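Local coordinates for Non-structural polyprotein (Sindbis virus, PDB 4GUA) that carries a cysteine protease region, a macro domain and a zinc-binding domain in one precursor polyprotein, and probably supports viral replication after proteolytic processing, at residues 356-361 with 443-448. Residues are numbered along the deposited sequence; the frame is centred on the assembly and turned at random.
Sequences CQEEAV and IKSVAI
The carboxylate of Glu359 meets the backbone of Lys444 over one face: the amide N of Lys444 lies 3.1 Å from Glu359 OE1 in a nearly straight hydrogen bond. The N-H comes from above the carboxylate plane, 56° out of it. CG of Glu359 lies anti to the backbone N (chi1 178°) and the chain is extended beyond it, ending in a carboxylate beside Ile443 and Lys444, and OE2 pairs with Lys406 in a salt bridge. The carboxylate of Glu358 brings OE1 to 3.7 Å from Ala447 CB, while its two oxygens are hydrogen-bonded to Tyr484 and Thr482. Before the strands pair, Ser445 OG accepts a hydrogen bond from Glu359 N at 2.7 Å, a side chain thus holding the backbone leading into strand 360-364. Parallel pairing then follows: Ala360 N donates to Ser445 O at 3.1 Å, and Ala360 O accepts a hydrogen bond from Ala447 N at 2.8 Å. Ala360 CB packs on Ile443 CG2 (3.7 Å); on the other face, Ala447 CB touches Cys356 CB (3.9 Å) and Val361 CG2. The pair exemplifies the parallel core of a macro-domain sheet: strand 405-410 flanks 360-364, strand 480-484 flanks 445-448, and helix 420-440 packs against Ile443 and Ile448.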
ATOM      1  N   CYS A 356      -1.448 -10.843 -32.631  1.00103.46           N
ATOM      2  CA  CYS A 356      -2.007 -11.088 -31.304  1.00 94.18           C
ATOM      3  C   CYS A 356      -3.492 -10.718 -31.192  1.00 88.41           C
ATOM      4  O   CYS A 356      -3.965  -9.770 -31.825  1.00 80.72           O
ATOM      5  CB  CYS A 356      -1.197 -10.340 -30.237  1.00 90.40           C
ATOM      6  SG  CYS A 356      -1.269  -8.536 -30.325  1.00 84.24           S
ATOM      7  N   GLN A 357      -4.218 -11.501 -30.395  1.00 89.77           N
ATOM      8  CA  GLN A 357      -5.626 -11.244 -30.098  1.00 86.36           C
ATOM      9  C   GLN A 357      -5.832 -10.492 -28.778  1.00 78.42           C
ATOM     10  O   GLN A 357      -6.962 -10.182 -28.415  1.00 77.12           O
ATOM     11  CB  GLN A 357      -6.405 -12.564 -30.056  1.00 91.60           C
ATOM     12  CG  GLN A 357      -6.587 -13.237 -31.411  1.00 95.99           C
ATOM     13  CD  GLN A 357      -7.389 -12.384 -32.381  1.00101.20           C
ATOM     14  OE1 GLN A 357      -8.548 -12.050 -32.118  1.00105.82           O
ATOM     15  NE2 GLN A 357      -6.778 -12.026 -33.508  1.00 96.19           N
ATOM     16  N   GLU A 358      -4.752 -10.208 -28.055  1.00 78.73           N
ATOM     17  CA  GLU A 358      -4.860  -9.555 -26.747  1.00 77.16           C
ATOM     18  C   GLU A 358      -5.215  -8.081 -26.905  1.00 71.89           C
ATOM     19  O   GLU A 358      -4.884  -7.476 -27.919  1.00 74.96           O
ATOM     20  CB  GLU A 358      -3.552  -9.696 -25.966  1.00 81.87           C
ATOM     21  CG  GLU A 358      -3.280 -11.096 -25.427  1.00 86.43           C
ATOM     22  CD  GLU A 358      -2.916 -12.093 -26.507  1.00 89.51           C
ATOM     23  OE1 GLU A 358      -2.342 -11.675 -27.535  1.00 91.27           O
ATOM     24  OE2 GLU A 358      -3.191 -13.300 -26.320  1.00 88.25           O
ATOM     25  N   GLU A 359      -5.873  -7.504 -25.899  1.00 69.64           N
ATOM     26  CA  GLU A 359      -6.381  -6.126 -25.982  1.00 62.21           C
ATOM     27  C   GLU A 359      -5.291  -5.106 -26.294  1.00 66.17           C
ATOM     28  O   GLU A 359      -5.503  -4.174 -27.078  1.00 69.47           O
ATOM     29  CB  GLU A 359      -7.088  -5.723 -24.687  1.00 54.96           C
ATOM     30  CG  GLU A 359      -7.585  -4.281 -24.696  1.00 61.33           C
ATOM     31  CD  GLU A 359      -8.353  -3.899 -23.439  1.00 69.60           C
ATOM     32  OE1 GLU A 359      -8.839  -4.811 -22.727  1.00 71.30           O
ATOM     33  OE2 GLU A 359      -8.456  -2.679 -23.160  1.00 68.84           O
ATOM     34  N   ALA A 360      -4.141  -5.263 -25.652  1.00 63.94           N
ATOM     35  CA  ALA A 360      -3.020  -4.373 -25.898  1.00 60.85           C
ATOM     36  C   ALA A 360      -1.780  -5.183 -26.239  1.00 65.05           C
ATOM     37  O   ALA A 360      -1.600  -6.306 -25.770  1.00 65.51           O
ATOM     38  CB  ALA A 360      -2.765  -3.500 -24.681  1.00 57.35           C
ATOM     39  N   VAL A 361      -0.920  -4.600 -27.062  1.00 66.65           N
ATOM     40  CA  VAL A 361       0.333  -5.232 -27.419  1.00 69.15           C
ATOM     41  C   VAL A 361       1.465  -4.295 -27.034  1.00 68.00           C
ATOM     42  O   VAL A 361       1.376  -3.081 -27.232  1.00 65.28           O
ATOM     43  CB  VAL A 361       0.397  -5.531 -28.931  1.00 68.93           C
ATOM     44  CG1 VAL A 361       0.267  -4.249 -29.743  1.00 70.60           C
ATOM     45  CG2 VAL A 361       1.681  -6.262 -29.274  1.00 67.46           C
ATOM     46  N   ILE A 443      -6.820  -2.645 -18.881  1.00 58.93           N
ATOM     47  CA  ILE A 443      -6.539  -3.550 -19.977  1.00 60.85           C
ATOM     48  C   ILE A 443      -6.632  -4.996 -19.493  1.00 64.42           C
ATOM     49  O   ILE A 443      -5.977  -5.385 -18.524  1.00 63.37           O
ATOM     50  CB  ILE A 443      -5.151  -3.258 -20.550  1.00 61.62           C
ATOM     51  CG1 ILE A 443      -5.121  -1.816 -21.068  1.00 58.57           C
ATOM     52  CG2 ILE A 443      -4.795  -4.266 -21.641  1.00 63.09           C
ATOM     53  CD1 ILE A 443      -3.826  -1.417 -21.704  1.00 58.25           C
ATOM     54  N   LYS A 444      -7.469  -5.777 -20.168  1.00 64.77           N
ATOM     55  CA  LYS A 444      -7.789  -7.133 -19.736  1.00 67.94           C
ATOM     56  C   LYS A 444      -6.735  -8.175 -20.147  1.00 64.39           C
ATOM     57  O   LYS A 444      -6.507  -9.161 -19.443  1.00 62.38           O
ATOM     58  CB  LYS A 444      -9.163  -7.535 -20.274  1.00 71.99           C
ATOM     59  CG  LYS A 444     -10.307  -6.625 -19.843  1.00 73.08           C
ATOM     60  CD  LYS A 444     -10.802  -6.991 -18.454  1.00 79.97           C
ATOM     61  CE  LYS A 444     -12.195  -6.431 -18.182  1.00 83.32           C
ATOM     62  NZ  LYS A 444     -12.579  -6.529 -16.739  1.00 85.84           N
ATOM     63  N   SER A 445      -6.109  -7.967 -21.300  1.00 58.34           N
ATOM     64  CA  SER A 445      -5.081  -8.879 -21.779  1.00 57.40           C
ATOM     65  C   SER A 445      -3.976  -8.086 -22.453  1.00 62.73           C
ATOM     66  O   SER A 445      -4.235  -7.067 -23.104  1.00 62.94           O
ATOM     67  CB  SER A 445      -5.662  -9.869 -22.787  1.00 55.08           C
ATOM     68  OG  SER A 445      -6.371  -9.192 -23.816  1.00 52.41           O
ATOM     69  N   VAL A 446      -2.743  -8.559 -22.331  1.00 59.09           N
ATOM     70  CA  VAL A 446      -1.640  -7.844 -22.941  1.00 61.34           C
ATOM     71  C   VAL A 446      -0.637  -8.814 -23.552  1.00 65.71           C
ATOM     72  O   VAL A 446      -0.265  -9.805 -22.929  1.00 70.40           O
ATOM     73  CB  VAL A 446      -0.956  -6.910 -21.915  1.00 55.86           C
ATOM     74  CG1 VAL A 446      -0.595  -7.674 -20.663  1.00 55.85           C
ATOM     75  CG2 VAL A 446       0.273  -6.258 -22.521  1.00 60.26           C
ATOM     76  N   ALA A 447      -0.240  -8.543 -24.792  1.00 66.01           N
ATOM     77  CA  ALA A 447       0.832  -9.292 -25.435  1.00 68.65           C
ATOM     78  C   ALA A 447       2.108  -8.517 -25.230  1.00 70.54           C
ATOM     79  O   ALA A 447       2.156  -7.321 -25.510  1.00 69.70           O
ATOM     80  CB  ALA A 447       0.561  -9.458 -26.915  1.00 70.61           C
ATOM     81  N   ILE A 448       3.144  -9.196 -24.752  1.00 75.23           N
ATOM     82  CA  ILE A 448       4.391  -8.521 -24.428  1.00 73.02           C
ATOM     83  C   ILE A 448       5.601  -9.398 -24.752  1.00 73.29           C
ATOM     84  O   ILE A 448       5.571 -10.611 -24.549  1.00 72.71           O
ATOM     85  CB  ILE A 448       4.379  -8.135 -22.941  1.00 73.85           C
ATOM     86  CG1 ILE A 448       5.705  -7.524 -22.517  1.00 78.40           C
ATOM     87  CG2 ILE A 448       4.061  -9.349 -22.084  1.00 77.56           C
ATOM     88  CD1 ILE A 448       5.657  -6.953 -21.124  1.00 81.52           C
TER